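Local coordinates for protein amino Transferase (Eubacterium rectale, PDB 3ELE) that probably transfers amino groups between amino acids and oxo acids, using bound pyridoxal-5'-phosphate, as a dimeric class I and II aminotransferase, at residues Val266-Lys269 with Ala270-Tyr273; His96-Ala99 with Asp100-Tyr103. All blocks are in the same frame, centred on the assembly; numbering follows the deposited sequence.

Interaction 1: residues Val266-Lys269 with Ala270-Tyr273; sequences VYDK and AELY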
loop_
_atom_site.group_PDB
_atom_site.type_symbol
_atom_site.label_atom_id
_atom_site.label_comp_id
_atom_site.label_asym_id
_atom_site.label_seq_id
_atom_site.Cartn_x
_atom_site.Cartn_y
_atom_site.Cartn_z
ATOM N N VAL A 266 23.614 -7.108 -7.923
ATOM C CA VAL A 266 23.722 -5.823 -7.223
ATOM C C VAL A 266 24.871 -5.965 -6.213
ATOM O O VAL A 266 25.198 -7.100 -5.821
ATOM C CB VAL A 266 22.413 -5.369 -6.517
ATOM C CG1 VAL A 266 21.341 -5.050 -7.545
ATOM C CG2 VAL A 266 21.906 -6.405 -5.499
ATOM N N TYR A 267 25.472 -4.833 -5.826
ATOM C CA TYR A 267 26.641 -4.758 -4.910
ATOM C C TYR A 267 26.554 -5.721 -3.701
ATOM O O TYR A 267 27.549 -6.340 -3.330
ATOM C CB TYR A 267 26.880 -3.283 -4.433
ATOM C CG TYR A 267 25.903 -2.861 -3.355
ATOM C CD1 TYR A 267 24.526 -2.676 -3.646
ATOM C CD2 TYR A 267 26.304 -2.769 -2.023
ATOM C CE1 TYR A 267 23.606 -2.365 -2.636
ATOM C CE2 TYR A 267 25.388 -2.454 -1.017
ATOM C CZ TYR A 267 24.036 -2.248 -1.338
ATOM O OH TYR A 267 23.125 -1.928 -0.358
ATOM N N ASP A 268 25.354 -5.842 -3.119
ATOM C CA ASP A 268 25.076 -6.709 -1.961
ATOM C C ASP A 268 23.553 -6.992 -1.953
ATOM O O ASP A 268 22.781 -6.223 -1.391
ATOM C CB ASP A 268 25.570 -6.024 -0.658
ATOM C CG ASP A 268 25.572 -6.954 0.560
ATOM O OD1 ASP A 268 24.763 -7.903 0.659
ATOM O OD2 ASP A 268 26.417 -6.719 1.448
ATOM N N LYS A 269 23.141 -8.077 -2.616
ATOM C CA LYS A 269 21.724 -8.465 -2.717
ATOM C C LYS A 269 21.059 -8.650 -1.378
ATOM O O LYS A 269 19.978 -8.120 -1.169
ATOM C CB LYS A 269 21.542 -9.720 -3.587
ATOM C CG LYS A 269 20.086 -10.065 -3.919
ATOM C CD LYS A 269 19.457 -11.065 -2.966
ATOM C CE LYS A 269 18.001 -11.228 -3.242
ATOM N NZ LYS A 269 17.396 -12.145 -2.240
ATOM N N ALA A 270 21.705 -9.379 -0.463
ATOM C CA ALA A 270 21.135 -9.612 0.865
ATOM C C ALA A 270 20.811 -8.280 1.563
ATOM O O ALA A 270 19.698 -8.094 2.076
ATOM C CB ALA A 270 22.061 -10.479 1.708
ATOM N N GLU A 271 21.755 -7.341 1.505
ATOM C CA GLU A 271 21.595 -6.031 2.153
ATOM C C GLU A 271 20.522 -5.143 1.519
ATOM O O GLU A 271 19.755 -4.490 2.244
ATOM C CB GLU A 271 22.911 -5.262 2.151
ATOM C CG GLU A 271 22.842 -3.878 2.781
ATOM C CD GLU A 271 24.194 -3.244 2.851
ATOM O OE1 GLU A 271 25.028 -3.802 3.565
ATOM O OE2 GLU A 271 24.408 -2.204 2.195
ATOM N N LEU A 272 20.538 -5.061 0.189
ATOM C CA LEU A 272 19.569 -4.258 -0.567
ATOM C C LEU A 272 18.172 -4.863 -0.489
ATOM O O LEU A 272 17.175 -4.136 -0.388
ATOM C CB LEU A 272 20.012 -4.098 -2.033
ATOM C CG LEU A 272 19.133 -3.212 -2.951
ATOM C CD1 LEU A 272 18.855 -1.838 -2.352
ATOM C CD2 LEU A 272 19.768 -3.086 -4.348
ATOM N N TYR A 273 18.086 -6.189 -0.563
ATOM C CA TYR A 273 16.798 -6.871 -0.437
ATOM C C TYR A 273 16.227 -6.659 0.963
ATOM O O TYR A 273 15.034 -6.478 1.093
ATOM C CB TYR A 273 16.923 -8.346 -0.760
ATOM C CG TYR A 273 15.619 -9.061 -0.938
ATOM C CD1 TYR A 273 15.010 -9.128 -2.182
ATOM C CD2 TYR A 273 15.003 -9.714 0.136
ATOM C CE1 TYR A 273 13.802 -9.816 -2.367
ATOM C CE2 TYR A 273 13.797 -10.419 -0.034
ATOM C CZ TYR A 273 13.203 -10.463 -1.290
ATOM O OH TYR A 273 12.022 -11.156 -1.461
#
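D268 caps the N terminus of helix 269-282: its OD1 accepts from E271 N at 3.2 Å, the donor standing well above the carboxylate plane (58° out of it). Backbone bonds from L272 N to D268 O and from Y273 N to K269 O start the alpha-helical pattern behind it. Just before the cap, Y267 OH donates to E271 OE2 at 2.9 Å, on the anti side and tilted out of the carboxylate plane, which lies 68° from the ring. Y267 CG sits between its backbone N and carbonyl carbon (chi1 77°), which sends the ring across L272, with CE1 4.0 Å from L272 CB. A phenylalanine here would probably leave E271 OE2 without its hydroxyl partner and its carboxylate freer to turn. K269 runs alongside Y273, bent at chi2, and brings NZ over one ring face, 4.0 Å from the Y273 ring centroid, a cation-pi contact; the polar partner of NZ is D100 O. With D268 OD2 and E271 OE1 only 3.9 Å apart, two carboxylates gather at the helix's positive end, where the dipole and the tyrosine hydroxyl probably offset their mutual repulsion.

Interaction 2: residues His96-Ala99 with Asp100-Tyr103; sequences HFNA and DNLY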
loop_
_atom_site.group_PDB
_atom_site.type_symbol
_atom_site.label_atom_id
_atom_site.label_comp_id
_atom_site.label_asym_id
_atom_site.label_seq_id
_atom_site.Cartn_x
_atom_site.Cartn_y
_atom_site.Cartn_z
ATOM N N HIS A 96 18.735 -15.278 -14.893
ATOM C CA HIS A 96 18.879 -16.426 -13.964
ATOM C C HIS A 96 18.334 -16.107 -12.563
ATOM O O HIS A 96 18.938 -16.478 -11.538
ATOM C CB HIS A 96 20.359 -16.880 -13.900
ATOM C CG HIS A 96 21.307 -15.777 -13.543
ATOM N ND1 HIS A 96 21.868 -14.954 -14.494
ATOM C CD2 HIS A 96 21.754 -15.331 -12.343
ATOM C CE1 HIS A 96 22.637 -14.059 -13.897
ATOM N NE2 HIS A 96 22.577 -14.261 -12.591
ATOM N N PHE A 97 17.167 -15.457 -12.527
ATOM C CA PHE A 97 16.522 -15.105 -11.262
ATOM C C PHE A 97 15.880 -16.333 -10.605
ATOM O O PHE A 97 15.587 -17.332 -11.262
ATOM C CB PHE A 97 15.398 -14.060 -11.450
ATOM C CG PHE A 97 15.832 -12.814 -12.143
ATOM C CD1 PHE A 97 16.817 -12.012 -11.581
ATOM C CD2 PHE A 97 15.242 -12.415 -13.348
ATOM C CE1 PHE A 97 17.230 -10.864 -12.205
ATOM C CE2 PHE A 97 15.641 -11.244 -13.982
ATOM C CZ PHE A 97 16.639 -10.470 -13.402
ATOM N N ASN A 98 15.696 -16.236 -9.291
ATOM C CA ASN A 98 14.941 -17.226 -8.516
ATOM C C ASN A 98 13.849 -16.465 -7.756
ATOM O O ASN A 98 13.809 -15.239 -7.809
ATOM C CB ASN A 98 15.875 -18.076 -7.626
ATOM C CG ASN A 98 16.628 -17.266 -6.597
ATOM O OD1 ASN A 98 16.053 -16.447 -5.872
ATOM N ND2 ASN A 98 17.927 -17.522 -6.491
ATOM N N ALA A 99 12.978 -17.184 -7.052
ATOM C CA ALA A 99 11.879 -16.566 -6.273
ATOM C C ALA A 99 12.370 -15.434 -5.335
ATOM O O ALA A 99 11.743 -14.364 -5.233
ATOM C CB ALA A 99 11.151 -17.633 -5.455
ATOM N N ASP A 100 13.521 -15.650 -4.701
ATOM C CA ASP A 100 14.080 -14.688 -3.739
ATOM C C ASP A 100 14.638 -13.380 -4.320
ATOM O O ASP A 100 15.092 -12.535 -3.560
ATOM C CB ASP A 100 15.130 -15.370 -2.840
ATOM C CG ASP A 100 14.533 -16.462 -1.969
ATOM O OD1 ASP A 100 13.328 -16.399 -1.650
ATOM O OD2 ASP A 100 15.276 -17.385 -1.588
ATOM N N ASN A 101 14.648 -13.235 -5.647
ATOM C CA ASN A 101 15.011 -11.984 -6.296
ATOM C C ASN A 101 13.779 -11.044 -6.390
ATOM O O ASN A 101 13.946 -9.882 -6.755
ATOM C CB ASN A 101 15.592 -12.244 -7.712
ATOM C CG ASN A 101 16.996 -12.832 -7.688
ATOM O OD1 ASN A 101 17.214 -13.950 -8.130
ATOM N ND2 ASN A 101 17.944 -12.081 -7.174
ATOM N N LEU A 102 12.573 -11.534 -6.053
ATOM C CA LEU A 102 11.317 -10.765 -6.184
ATOM C C LEU A 102 10.730 -10.345 -4.850
ATOM O O LEU A 102 10.909 -11.050 -3.848
ATOM C CB LEU A 102 10.260 -11.576 -6.951
ATOM C CG LEU A 102 10.325 -11.704 -8.479
ATOM C CD1 LEU A 102 10.204 -10.310 -9.108
ATOM C CD2 LEU A 102 11.565 -12.416 -8.968
ATOM N N TYR A 103 10.066 -9.183 -4.846
ATOM C CA TYR A 103 9.300 -8.686 -3.686
ATOM C C TYR A 103 7.969 -8.211 -4.261
ATOM O O TYR A 103 7.966 -7.269 -5.045
ATOM C CB TYR A 103 10.053 -7.559 -2.971
ATOM C CG TYR A 103 9.364 -7.016 -1.741
ATOM C CD1 TYR A 103 8.378 -6.046 -1.848
ATOM C CD2 TYR A 103 9.700 -7.449 -0.472
ATOM C CE1 TYR A 103 7.728 -5.535 -0.738
ATOM C CE2 TYR A 103 9.052 -6.949 0.644
ATOM C CZ TYR A 103 8.070 -5.983 0.508
ATOM O OH TYR A 103 7.408 -5.456 1.600
HETATM O O HOH W 1 19.829 -14.667 -9.460
#
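The turn that delivers the chain from helix 79-93 into edge strand 102-105 of the large mixed sheet is built on a reciprocal pair of bonds between N98 and N101. The N98 backbone N donates to N101 OD1 at 3.0 Å, nearly straight (167° at the hydrogen) and in the carbonyl plane, on a lone pair. In return, N101 N donates to N98 O at 3.1 Å, from above that carbonyl plane. One residue on, L102 N reaches A99 O at 3.1 Å, so two successive i to i+3 bonds make the short 3-10 turn that ends at the strand. N98 also folds its own amide back: with CG between backbone N and carbonyl carbon (chi1 62°), OD1 comes 2.9 Å from D100 N, a weak bond, bent to 121°.

The N101 amide is held at both ends. Besides N98 N, its OD1 accepts from a water that also donates to H96 O, and it lies 3.4 Å from F97 CA, at the edge of the F97 ring, whose plane is turned steeply against the amide. Its ND2 donates to V262 O and D264 OD1, tying the turn to the end of strand 258-261. These bonds on both amide atoms fix its flip and satisfy a buried polar group. F97 packs on A86 and D100 OD1 forms a salt bridge with R82, so the turn is held against helix 79-93, with F97 also meeting L261 of strand 258-261. The side chain of L102 is about 14 Å from a bound pyridoxal-5'-phosphate, so this is framework rather than pocket. The weak bond from D100 N to the side-chain oxygen of N98, two residues back, is the mark of an Asx turn, here leading into a short 3-10 turn.

From the N terminus, interaction 2 comes first, closing the turn between helix 79-93 and strand 102-105; interaction 1 follows more than 160 residues later, at the start of helix 269-282, just after strand 258-261. They are in series, neither nested nor crossed, yet their centres lie only 12 Å apart, because strands 102-105 and 258-261 are antiparallel neighbours in the large sheet. Two probable hydrogen bonds join them directly: K269 NZ to D100 O at 2.7 Å, and Y273 OH to L102 O at 2.6 Å. The first turn of helix 269-282 is thereby fastened to the 3-10 turn and the first residue of the strand. Interaction 1 also packs against M2 and V4 of the second subunit.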